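PDB 4Q1Q: autotransporter adhesin/invasin TibA from Escherichia coli, which mediates adhesion to and invasion of human intestinal epithelial cells, aggregates bacteria through TibA-TibA contacts between cells and enhances biofilm formation. Local coordinates for residues K35-N40 with T54-N59; R233-I238 with Q254-G259; Q121-G126 with Q140-G145; D169-N174 with K188-S193. One frame throughout, in Å; residues are numbered along the deposited sequence.

Interaction 1. Residues K35-N40 with T54-N59; sequences KNTTIN and TSTTIN. With 289 (D-glycero-alpha-D-manno-heptopyranose), chain B.
Ile39 lays its side chain beside that of Ile58 on the inward face of two parallel rungs, and the methyl tip of Ile39 also presses on Thr56. That second contact is the tight one: CD1 of Ile39 lies 3.4 Å from CG2 of Thr56, inside usual van der Waals distance. CD1 is placed there by an almost extended isoleucine chain (chi2 164°), and it touches CG1 of Ile58 at 4.1 Å. Three nearly straight backbone bonds clamp the same stretch: Thr57 N to Thr37 O, Ile39 N to Thr57 O (2.7 Å) and Asn59 N to Ile39 O. On the outward face Thr38 and Thr57 line up with their CG2 methyls 3.9 Å apart. Asn59 ND2 gives a hydrogen bond to Asn40 OD1 at 2.8 Å, approaching in the carbonyl plane with the two amide planes 40° apart.

The Lys35 end is looser. Asn36 N reaches Thr54 O by a weak, bent bond, and the bent lysine chain brings NZ no nearer than 4.1 Å to Thr54 CG2. Two heptoses lie at this end: Ser55 OG is covalently linked to C1 of one, and Thr54 OG1 hydrogen-bonds the other. Inward side chains thus meet through hydrocarbon; outward ones add an amide-amide bond to methyl contact, and Thr54 OG1 turns to sugar, consistent with a probable stalk packed inside and glycosylated outside.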
# COMPACT_ATOMS: atom_id res chain seq x y z
N LYS A 35 20.51 -18.85 -5.55
CA LYS A 35 20.76 -17.59 -6.24
C LYS A 35 20.37 -17.71 -7.71
O LYS A 35 20.51 -18.77 -8.32
CB LYS A 35 22.22 -17.16 -6.06
CG LYS A 35 22.63 -17.03 -4.60
CD LYS A 35 24.12 -16.80 -4.39
CE LYS A 35 24.56 -15.42 -4.87
NZ LYS A 35 23.88 -14.30 -4.16
N ASN A 36 19.86 -16.61 -8.24
CA ASN A 36 19.39 -16.52 -9.63
C ASN A 36 18.55 -17.72 -10.07
O ASN A 36 18.67 -18.18 -11.20
CB ASN A 36 20.56 -16.35 -10.60
CG ASN A 36 20.88 -14.90 -10.93
OD1 ASN A 36 20.01 -14.02 -10.89
ND2 ASN A 36 22.13 -14.65 -11.30
N THR A 37 17.73 -18.25 -9.16
CA THR A 37 16.78 -19.29 -9.52
C THR A 37 15.68 -18.73 -10.42
O THR A 37 15.26 -17.58 -10.27
CB THR A 37 16.11 -19.90 -8.29
OG1 THR A 37 17.09 -20.17 -7.29
CG2 THR A 37 15.39 -21.18 -8.67
N THR A 38 15.24 -19.53 -11.39
CA THR A 38 14.12 -19.16 -12.24
C THR A 38 13.03 -20.19 -11.99
O THR A 38 13.25 -21.36 -12.26
CB THR A 38 14.52 -19.13 -13.73
OG1 THR A 38 15.62 -18.23 -13.92
CG2 THR A 38 13.36 -18.67 -14.60
N ILE A 39 11.89 -19.75 -11.45
CA ILE A 39 10.76 -20.63 -11.13
C ILE A 39 9.69 -20.53 -12.22
O ILE A 39 9.03 -19.49 -12.37
CB ILE A 39 10.09 -20.34 -9.77
CG1 ILE A 39 11.11 -20.28 -8.62
CG2 ILE A 39 9.06 -21.43 -9.48
CD1 ILE A 39 10.61 -19.64 -7.34
N ASN A 40 9.53 -21.61 -12.97
CA ASN A 40 8.54 -21.66 -14.04
C ASN A 40 7.39 -22.58 -13.69
O ASN A 40 7.40 -23.25 -12.65
CB ASN A 40 9.20 -22.04 -15.37
CG ASN A 40 10.10 -20.95 -15.91
OD1 ASN A 40 10.05 -19.80 -15.48
ND2 ASN A 40 10.93 -21.32 -16.87
N THR A 54 17.81 -15.67 -3.12
CA THR A 54 18.29 -14.40 -3.62
C THR A 54 18.10 -14.39 -5.12
O THR A 54 18.28 -15.41 -5.77
CB THR A 54 19.77 -14.21 -3.24
OG1 THR A 54 19.97 -14.69 -1.90
CG2 THR A 54 20.17 -12.75 -3.32
N SER A 55 17.65 -13.26 -5.65
CA SER A 55 17.56 -13.03 -7.09
C SER A 55 16.69 -14.05 -7.82
O SER A 55 16.92 -14.37 -8.99
CB SER A 55 18.96 -13.04 -7.72
OG SER A 55 19.86 -12.14 -7.08
N THR A 56 15.69 -14.57 -7.12
CA THR A 56 14.80 -15.55 -7.71
C THR A 56 13.88 -14.86 -8.70
O THR A 56 13.33 -13.81 -8.36
CB THR A 56 13.94 -16.22 -6.65
OG1 THR A 56 14.79 -16.71 -5.60
CG2 THR A 56 13.17 -17.37 -7.24
N THR A 57 13.77 -15.41 -9.90
CA THR A 57 12.82 -14.96 -10.91
C THR A 57 11.60 -15.88 -10.91
O THR A 57 11.75 -17.10 -10.99
CB THR A 57 13.50 -14.88 -12.30
OG1 THR A 57 14.13 -13.60 -12.47
CG2 THR A 57 12.50 -15.08 -13.42
N ILE A 58 10.40 -15.32 -10.80
CA ILE A 58 9.18 -16.12 -10.68
C ILE A 58 8.27 -15.84 -11.87
O ILE A 58 7.77 -14.72 -12.03
CB ILE A 58 8.38 -15.81 -9.39
CG1 ILE A 58 9.30 -15.80 -8.17
CG2 ILE A 58 7.27 -16.83 -9.20
CD1 ILE A 58 8.61 -15.45 -6.87
N ASN A 59 8.08 -16.87 -12.69
CA ASN A 59 7.29 -16.75 -13.92
C ASN A 59 5.96 -17.50 -13.82
O ASN A 59 5.71 -18.25 -12.87
CB ASN A 59 8.09 -17.21 -15.15
CG ASN A 59 9.35 -16.40 -15.40
OD1 ASN A 59 9.30 -15.17 -15.49
ND2 ASN A 59 10.49 -17.07 -15.53
O7 289 B . 19.46 -10.66 -13.51
C7 289 B . 19.16 -10.76 -12.11
C6 289 B . 20.39 -11.14 -11.29
O6 289 B . 21.56 -10.49 -11.81
C5 289 B . 20.25 -10.81 -9.81
O5 289 B . 21.04 -11.75 -9.06
C1 289 B . 20.90 -11.60 -7.65
C2 289 B . 21.40 -10.26 -7.11
O2 289 B . 22.83 -10.15 -7.12
C3 289 B . 20.75 -9.14 -7.94
O3 289 B . 21.45 -7.92 -7.67
C4 289 B . 20.73 -9.41 -9.44
O4 289 B . 19.85 -8.45 -10.03

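Interaction 2. Residues R233-I238 with Q254-G259; sequences RQHVYI and QVEAGG. With 289 (D-glycero-alpha-D-manno-heptopyranose), chain T.
His235 and Glu256 meet through a short hydrogen bond, NE2 to OE1 at 2.6 Å. OE1 lies near the imidazole plane; the N-H meets it on the anti side of the carboxylate, 33° out of the carboxylate plane. Gln254 lies over the ring: its CB sits 4.2 Å from the centroid, almost on the ring normal, a CH-pi contact. The opposite ring face takes Tyr237 OH, 3.5 Å above the plane, so the imidazole is sandwiched as well as tethered. Tyr237 in turn has His235 CD2 over one face and a heptose over the other, whose O3 comes within 3.4 Å of CE2.

A bend at chi2 (-81°) sets the Glu256 carboxyl group back toward the histidine, and Glu256 N is anchored to Val236 O at 2.8 Å. On the strands' other face, Val236 and Val255 pair their CG2 methyls, and Gln234 is gripped by Gln215 and Thr245. Glu256 also opens a type II turn closed by Gly259 N on Glu256 O, with Gly258 third at a positive phi. Parallel strands in register, side chains of successive rungs stacked and a turn leaving the strand end are typical of the right-handed beta-helix of autotransporter passengers.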
# COMPACT_ATOMS: atom_id res chain seq x y z
N ARG A 233 -6.45 21.32 -0.57
CA ARG A 233 -7.89 21.36 -0.40
C ARG A 233 -8.37 20.08 0.24
O ARG A 233 -8.09 19.00 -0.26
CB ARG A 233 -8.61 21.52 -1.74
CG ARG A 233 -10.10 21.78 -1.57
CD ARG A 233 -10.81 22.26 -2.82
NE ARG A 233 -10.74 21.22 -3.84
CZ ARG A 233 -10.19 21.37 -5.05
NH1 ARG A 233 -9.70 22.54 -5.44
NH2 ARG A 233 -10.17 20.33 -5.88
N GLN A 234 -9.13 20.20 1.32
CA GLN A 234 -9.99 19.13 1.80
C GLN A 234 -11.38 19.36 1.21
O GLN A 234 -11.96 20.42 1.44
CB GLN A 234 -10.09 19.24 3.32
CG GLN A 234 -10.87 18.14 4.00
CD GLN A 234 -10.69 18.23 5.51
OE1 GLN A 234 -10.98 19.26 6.11
NE2 GLN A 234 -10.17 17.18 6.12
N HIS A 235 -11.89 18.39 0.46
CA HIS A 235 -13.21 18.49 -0.17
C HIS A 235 -14.20 17.53 0.50
O HIS A 235 -14.01 16.32 0.43
CB HIS A 235 -13.11 18.21 -1.68
CG HIS A 235 -14.16 18.89 -2.50
ND1 HIS A 235 -13.86 19.70 -3.57
CD2 HIS A 235 -15.51 18.97 -2.34
CE1 HIS A 235 -14.97 20.20 -4.08
NE2 HIS A 235 -15.99 19.78 -3.34
N VAL A 236 -15.24 18.06 1.14
CA VAL A 236 -16.20 17.24 1.86
C VAL A 236 -17.53 17.16 1.11
O VAL A 236 -18.14 18.20 0.83
CB VAL A 236 -16.47 17.80 3.26
CG1 VAL A 236 -17.22 16.75 4.07
CG2 VAL A 236 -15.17 18.19 3.95
N TYR A 237 -18.00 15.95 0.83
CA TYR A 237 -19.21 15.75 0.03
C TYR A 237 -20.32 15.36 0.98
O TYR A 237 -20.12 15.31 2.20
CB TYR A 237 -19.02 14.72 -1.08
CG TYR A 237 -18.01 15.18 -2.08
CD1 TYR A 237 -16.67 14.95 -1.87
CD2 TYR A 237 -18.41 15.81 -3.25
CE1 TYR A 237 -15.72 15.37 -2.79
CE2 TYR A 237 -17.48 16.22 -4.19
CZ TYR A 237 -16.14 15.99 -3.95
OH TYR A 237 -15.20 16.42 -4.85
N ILE A 238 -21.50 15.13 0.40
CA ILE A 238 -22.70 14.89 1.18
C ILE A 238 -22.48 13.71 2.11
O ILE A 238 -22.05 12.65 1.68
CB ILE A 238 -23.99 14.75 0.33
CG1 ILE A 238 -25.16 14.40 1.26
CG2 ILE A 238 -23.86 13.75 -0.80
CD1 ILE A 238 -26.49 14.99 0.82
N GLN A 254 -13.49 22.92 1.38
CA GLN A 254 -14.76 23.09 0.67
C GLN A 254 -15.78 22.04 1.08
O GLN A 254 -15.56 20.84 0.98
CB GLN A 254 -14.47 22.97 -0.81
CG GLN A 254 -15.64 23.40 -1.67
CD GLN A 254 -15.23 23.44 -3.12
OE1 GLN A 254 -14.06 23.22 -3.48
NE2 GLN A 254 -16.20 23.70 -3.98
N VAL A 255 -16.92 22.53 1.57
CA VAL A 255 -17.95 21.63 2.07
C VAL A 255 -19.17 21.73 1.17
O VAL A 255 -19.75 22.79 0.99
CB VAL A 255 -18.30 21.99 3.53
CG1 VAL A 255 -19.30 21.01 4.13
CG2 VAL A 255 -17.02 22.01 4.36
N GLU A 256 -19.56 20.62 0.56
CA GLU A 256 -20.75 20.62 -0.28
C GLU A 256 -21.98 20.49 0.60
O GLU A 256 -21.88 20.10 1.77
CB GLU A 256 -20.77 19.44 -1.25
CG GLU A 256 -19.51 19.28 -2.06
CD GLU A 256 -19.47 20.22 -3.25
OE1 GLU A 256 -18.51 20.12 -4.04
OE2 GLU A 256 -20.41 21.03 -3.38
N ALA A 257 -23.13 20.82 0.04
CA ALA A 257 -24.36 20.81 0.82
C ALA A 257 -24.54 19.42 1.39
O ALA A 257 -24.33 18.43 0.69
CB ALA A 257 -25.55 21.22 -0.04
N GLY A 258 -24.87 19.34 2.68
CA GLY A 258 -24.97 18.06 3.37
C GLY A 258 -23.68 17.43 3.86
O GLY A 258 -23.75 16.34 4.45
N GLY A 259 -22.52 18.03 3.62
CA GLY A 259 -21.27 17.55 4.20
C GLY A 259 -21.14 18.21 5.56
O GLY A 259 -21.87 19.16 5.80
O7 289 T . -20.75 7.47 -3.09
C7 289 T . -19.59 8.10 -2.54
C6 289 T . -18.69 8.51 -3.69
O6 289 T . -19.40 8.40 -4.93
C5 289 T . -18.17 9.93 -3.54
O5 289 T . -16.82 9.68 -3.17
C1 289 T . -16.20 10.82 -2.61
C2 289 T . -16.09 11.83 -3.73
O2 289 T . -15.17 11.32 -4.69
C3 289 T . -17.47 12.12 -4.32
O3 289 T . -17.35 13.04 -5.43
C4 289 T . -18.14 10.84 -4.76
O4 289 T . -19.43 11.22 -5.26

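Interaction 3. Residues Q121-G126 with Q140-G145; sequences QYVISG and QFVSSG. With 289 (D-glycero-alpha-D-manno-heptopyranose), chain N; 289 (D-glycero-alpha-D-manno-heptopyranose), chain M; 289 (D-glycero-alpha-D-manno-heptopyranose), chain O.
Tyr122 and Phe141 form an offset stack, ring centroids 4.7 Å apart and planes 19° from parallel. Phe141 CD2 lies over one face of the tyrosine, displaced toward the rim and 3.7 Å from CZ, while the tyrosine OH reaches over the phenylalanine ring. Phe141 also stacks with Tyr160 of the next rung, continuing the aromatic column.

The opposite side of the strands carries a glutamine ladder. Gln140 NE2 donates to Gln121 OE1 at 2.9 Å; the acceptor lies in the amide plane of Gln140, the donor 23° from the Gln121 carbonyl plane. The ladder runs on at both ends, since Gln121 NE2 binds Gln102 and Gln140 OE1 takes Gln159. Such inward polar ladders and outward aromatic stacks belong to the parallel beta-helix of this passenger fragment, a probable stalk, with strands 120-124 and 139-143 in register.

Past Val123, whose carbonyl accepts Ser143 N at 3.0 Å, the serines carry sugar: Ser125, Ser143 and Ser144 each bind a heptose C1 through OG, though the Ser125 linkage geometry is doubtful. Ile124 lies against two of them: chi1 of 63° sets CG1 between backbone N and carbonyl carbon, near the Ser125 heptose, while CG2 faces C7 of the Ser143 heptose.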
# COMPACT_ATOMS: atom_id res chain seq x y z
N GLN A 121 0.33 -6.20 -4.96
CA GLN A 121 0.77 -6.65 -3.65
C GLN A 121 -0.48 -6.69 -2.79
O GLN A 121 -1.13 -5.66 -2.62
CB GLN A 121 1.76 -5.67 -3.03
CG GLN A 121 2.19 -6.07 -1.64
CD GLN A 121 3.05 -4.99 -1.01
OE1 GLN A 121 2.66 -3.82 -0.94
NE2 GLN A 121 4.23 -5.40 -0.53
N TYR A 122 -0.76 -7.85 -2.21
CA TYR A 122 -1.83 -8.02 -1.23
C TYR A 122 -1.26 -8.17 0.18
O TYR A 122 -0.41 -9.02 0.44
CB TYR A 122 -2.61 -9.29 -1.58
CG TYR A 122 -3.62 -9.16 -2.69
CD1 TYR A 122 -3.24 -9.28 -4.02
CD2 TYR A 122 -4.97 -8.95 -2.41
CE1 TYR A 122 -4.17 -9.21 -5.04
CE2 TYR A 122 -5.90 -8.85 -3.43
CZ TYR A 122 -5.50 -8.98 -4.75
OH TYR A 122 -6.40 -8.92 -5.78
N VAL A 123 -1.71 -7.34 1.11
CA VAL A 123 -1.22 -7.44 2.46
C VAL A 123 -2.45 -7.71 3.32
O VAL A 123 -3.26 -6.81 3.57
CB VAL A 123 -0.55 -6.14 2.92
CG1 VAL A 123 -0.04 -6.31 4.34
CG2 VAL A 123 0.56 -5.70 1.98
N ILE A 124 -2.60 -8.94 3.76
CA ILE A 124 -3.84 -9.37 4.38
C ILE A 124 -3.65 -10.07 5.72
O ILE A 124 -2.54 -10.37 6.15
CB ILE A 124 -4.63 -10.29 3.43
CG1 ILE A 124 -3.84 -11.56 3.13
CG2 ILE A 124 -4.98 -9.50 2.17
CD1 ILE A 124 -4.24 -12.28 1.86
N SER A 125 -4.76 -10.28 6.43
CA SER A 125 -4.81 -11.19 7.58
C SER A 125 -3.72 -10.89 8.62
O SER A 125 -3.31 -11.77 9.36
CB SER A 125 -4.72 -12.65 7.13
OG SER A 125 -5.70 -13.10 6.19
N GLY A 126 -3.24 -9.66 8.70
CA GLY A 126 -2.21 -9.34 9.67
C GLY A 126 -0.80 -9.40 9.12
O GLY A 126 0.16 -9.38 9.88
N GLN A 140 -1.67 -1.75 -4.65
CA GLN A 140 -1.48 -2.36 -3.34
C GLN A 140 -2.83 -2.50 -2.63
O GLN A 140 -3.57 -1.53 -2.51
CB GLN A 140 -0.53 -1.48 -2.53
CG GLN A 140 -0.20 -2.07 -1.17
CD GLN A 140 0.44 -1.09 -0.21
OE1 GLN A 140 -0.10 -0.03 0.09
NE2 GLN A 140 1.60 -1.48 0.31
N PHE A 141 -3.13 -3.70 -2.14
CA PHE A 141 -4.38 -3.99 -1.45
C PHE A 141 -4.09 -4.36 -0.00
O PHE A 141 -3.26 -5.24 0.23
CB PHE A 141 -5.10 -5.18 -2.08
CG PHE A 141 -5.54 -4.95 -3.49
CD1 PHE A 141 -6.75 -4.31 -3.75
CD2 PHE A 141 -4.74 -5.34 -4.55
CE1 PHE A 141 -7.16 -4.07 -5.05
CE2 PHE A 141 -5.17 -5.13 -5.85
CZ PHE A 141 -6.37 -4.49 -6.11
N VAL A 142 -4.76 -3.69 0.94
CA VAL A 142 -4.55 -3.97 2.36
C VAL A 142 -5.88 -4.28 3.03
O VAL A 142 -6.83 -3.49 2.97
CB VAL A 142 -3.92 -2.81 3.11
CG1 VAL A 142 -3.32 -3.34 4.41
CG2 VAL A 142 -2.89 -2.15 2.22
N SER A 143 -5.91 -5.42 3.70
CA SER A 143 -7.19 -5.85 4.23
C SER A 143 -7.11 -6.71 5.47
O SER A 143 -6.12 -7.41 5.70
CB SER A 143 -7.89 -6.69 3.16
OG SER A 143 -9.26 -6.82 3.51
N SER A 144 -8.20 -6.64 6.22
CA SER A 144 -8.47 -7.53 7.34
C SER A 144 -7.24 -7.79 8.19
O SER A 144 -6.74 -8.92 8.26
CB SER A 144 -9.12 -8.82 6.84
OG SER A 144 -10.53 -8.69 6.89
N GLY A 145 -6.78 -6.73 8.84
CA GLY A 145 -5.66 -6.85 9.76
C GLY A 145 -4.32 -6.59 9.12
O GLY A 145 -3.32 -6.45 9.82
O7 289 N . -8.46 -11.36 1.88
C7 289 N . -8.27 -10.84 0.56
C6 289 N . -8.84 -9.43 0.45
O6 289 N . -9.89 -9.40 -0.52
C5 289 N . -9.36 -8.86 1.78
O5 289 N . -10.03 -7.64 1.44
C1 289 N . -10.22 -6.86 2.62
C2 289 N . -11.45 -7.41 3.33
O2 289 N . -12.53 -7.20 2.42
C3 289 N . -11.11 -8.86 3.72
O3 289 N . -12.32 -9.54 4.07
C4 289 N . -10.29 -9.66 2.69
O4 289 N . -9.48 -10.56 3.45
O7 289 M . -9.05 -16.17 8.55
C7 289 M . -9.60 -16.39 7.25
C6 289 M . -8.70 -15.78 6.19
O6 289 M . -9.33 -15.91 4.92
C5 289 M . -8.36 -14.31 6.47
O5 289 M . -6.95 -14.29 6.71
C1 289 M . -6.06 -14.22 5.59
C2 289 M . -6.67 -14.10 4.19
O2 289 M . -7.06 -15.38 3.66
C3 289 M . -7.91 -13.22 4.13
O3 289 M . -8.68 -13.51 2.96
C4 289 M . -8.81 -13.35 5.36
O4 289 M . -8.91 -12.01 5.86
O7 289 O . -10.94 -5.70 11.58
C7 289 O . -11.24 -7.02 12.04
C6 289 O . -10.90 -8.02 10.94
O6 289 O . -11.37 -9.32 11.32
C5 289 O . -11.51 -7.63 9.61
O5 289 O . -11.76 -9.00 8.75
C1 289 O . -11.72 -8.67 7.34
C2 289 O . -12.80 -7.62 7.07
O2 289 O . -13.61 -8.05 5.97
C3 289 O . -13.69 -7.37 8.29
O3 289 O . -14.89 -8.14 8.16
C4 289 O . -13.04 -7.69 9.65
O4 289 O . -13.53 -6.75 10.62

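Interaction 4. Residues D169-N174 with K188-S193; sequences DTVLNN and KTTINS. With 289 (D-glycero-alpha-D-manno-heptopyranose), chain Z.
Asn173 and Asn192 share a first torsion, CG anti to the carbonyl carbon in both (chi1 -55° and -77°), which puts the two CG atoms at like positions; similar second torsions leave the amides nearly coplanar. Asn192 ND2 donates to Asn173 OD1 at 2.9 Å, with the acceptor in the donor's amide plane and the two planes only 10° apart. The ladder extends one rung back, because Asn173 ND2 is itself bonded to Asn154. Asn192 ND2 also comes 3.5 Å from Val171 CG1. On the inward face Leu172 CD1 meets Ile191 CG1 at 4.1 Å, and its CG touches Thr189 CG2.

Backbone bonds run in parallel register: Thr190 N to Thr170 O, Leu172 N to Thr190 O, and Asn192 N to Leu172 O at 2.7 Å. At the earlier end a water bridges the rungs, accepting from Thr170 N at 3.1 Å and sharing a hydrogen bond with Thr189 OG1. At the other end Ser193 OG carries a heptose whose O4 makes weak hydrogen bonds to the Asn174 amide, so the sugar of one coil reaches back to the preceding one.

Inward, Leu172 and Ile191 rest on Met197 of strand 196-200, and Leu172 also touches Gln178 of strand 177-181. Strand 152-153 adjoins Leu172 and Thr170 from the preceding coil, and Tyr210, in the loop of the following coil, meets Thr190 and Asn192.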
# COMPACT_ATOMS: atom_id res chain seq x y z
N ASP A 169 1.69 6.54 7.33
CA ASP A 169 2.82 7.27 6.78
C ASP A 169 2.86 7.07 5.29
O ASP A 169 3.91 7.07 4.67
CB ASP A 169 4.16 6.83 7.38
CG ASP A 169 4.23 7.02 8.88
OD1 ASP A 169 4.49 8.17 9.29
OD2 ASP A 169 4.01 6.05 9.65
N THR A 170 1.69 6.88 4.69
CA THR A 170 1.61 6.82 3.24
C THR A 170 1.97 8.20 2.68
O THR A 170 1.58 9.24 3.25
CB THR A 170 0.18 6.39 2.82
OG1 THR A 170 -0.20 5.19 3.51
CG2 THR A 170 0.13 6.13 1.34
N VAL A 171 2.65 8.20 1.54
CA VAL A 171 2.93 9.40 0.77
C VAL A 171 2.26 9.31 -0.59
O VAL A 171 2.38 8.28 -1.25
CB VAL A 171 4.44 9.60 0.55
CG1 VAL A 171 4.70 10.95 -0.08
CG2 VAL A 171 5.19 9.53 1.87
N LEU A 172 1.52 10.35 -0.97
CA LEU A 172 0.83 10.38 -2.26
C LEU A 172 1.41 11.49 -3.13
O LEU A 172 1.33 12.67 -2.78
CB LEU A 172 -0.68 10.65 -2.15
CG LEU A 172 -1.50 9.88 -1.12
CD1 LEU A 172 -2.98 10.24 -1.18
CD2 LEU A 172 -1.27 8.39 -1.35
N ASN A 173 2.00 11.08 -4.25
CA ASN A 173 2.61 11.98 -5.23
C ASN A 173 1.71 12.07 -6.46
O ASN A 173 0.54 11.68 -6.38
CB ASN A 173 4.01 11.48 -5.57
CG ASN A 173 4.88 11.30 -4.34
OD1 ASN A 173 5.04 12.23 -3.56
ND2 ASN A 173 5.42 10.10 -4.15
N ASN A 174 2.24 12.54 -7.58
CA ASN A 174 1.47 13.18 -8.65
C ASN A 174 0.55 12.24 -9.43
O ASN A 174 1.02 11.42 -10.21
CB ASN A 174 2.41 13.91 -9.63
CG ASN A 174 1.69 14.95 -10.48
OD1 ASN A 174 0.51 15.23 -10.30
ND2 ASN A 174 2.42 15.55 -11.41
N LYS A 188 -1.46 9.59 9.15
CA LYS A 188 -0.25 10.33 8.81
C LYS A 188 0.06 10.24 7.32
O LYS A 188 1.20 10.03 6.90
CB LYS A 188 0.97 9.83 9.60
CG LYS A 188 0.82 9.81 11.11
CD LYS A 188 0.69 11.21 11.69
CE LYS A 188 0.27 11.16 13.15
NZ LYS A 188 -0.27 12.48 13.55
N THR A 189 -1.01 10.39 6.55
CA THR A 189 -0.92 10.40 5.10
C THR A 189 -0.42 11.79 4.74
O THR A 189 -0.90 12.80 5.26
CB THR A 189 -2.27 10.10 4.41
OG1 THR A 189 -2.75 8.79 4.76
CG2 THR A 189 -2.11 10.15 2.91
N THR A 190 0.51 11.82 3.80
CA THR A 190 1.03 13.05 3.23
C THR A 190 0.56 13.14 1.79
O THR A 190 0.81 12.24 0.98
CB THR A 190 2.57 13.04 3.34
OG1 THR A 190 2.92 13.30 4.70
CG2 THR A 190 3.19 14.08 2.41
N ILE A 191 -0.14 14.22 1.46
CA ILE A 191 -0.67 14.32 0.10
C ILE A 191 0.12 15.41 -0.62
O ILE A 191 -0.10 16.59 -0.38
CB ILE A 191 -2.17 14.64 0.02
CG1 ILE A 191 -3.01 13.74 0.93
CG2 ILE A 191 -2.62 14.51 -1.43
CD1 ILE A 191 -4.49 14.10 0.90
N ASN A 192 1.02 15.01 -1.51
CA ASN A 192 1.81 15.97 -2.27
C ASN A 192 0.98 16.53 -3.41
O ASN A 192 -0.23 16.30 -3.47
CB ASN A 192 3.14 15.33 -2.71
CG ASN A 192 4.12 15.27 -1.57
OD1 ASN A 192 4.18 16.19 -0.76
ND2 ASN A 192 4.85 14.16 -1.44
N SER A 193 1.64 17.32 -4.25
CA SER A 193 1.00 17.97 -5.38
C SER A 193 0.49 16.90 -6.32
O SER A 193 1.21 15.95 -6.59
CB SER A 193 1.97 18.90 -6.12
OG SER A 193 1.31 19.71 -7.09
O7 289 Z . 4.92 18.15 -8.06
C7 289 Z . 4.47 17.48 -9.24
C6 289 Z . 3.78 18.49 -10.14
O6 289 Z . 3.50 17.84 -11.38
C5 289 Z . 2.49 19.00 -9.49
O5 289 Z . 2.82 20.15 -8.69
C1 289 Z . 1.69 20.62 -7.95
C2 289 Z . 0.59 21.12 -8.88
O2 289 Z . 1.01 22.27 -9.61
C3 289 Z . 0.21 19.94 -9.77
O3 289 Z . -0.76 20.31 -10.75
C4 289 Z . 1.42 19.38 -10.50
O4 289 Z . 0.92 18.30 -11.29
O HOH W 1 -1.29 6.73 5.61

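Followed from the N terminus, the four contacts come in series: interaction 1, interaction 3, interaction 4 and then interaction 2, none nested in or crossing another. Each closes a loop, thirteen residues between the segments or fifteen in interaction 2, which with the flanking strands completes one turn of the solenoid. Interactions 1 and 4 join successive rungs on one part of the coil wall. Interactions 3 and 2 do so among the strands that run from 25-28 to 271-273. The centres of interactions 1 and 2 are about 50 Å apart on opposite sides of the chain's centre, so together the contacts span much of this fragment, a piece of the passenger of a longer protein.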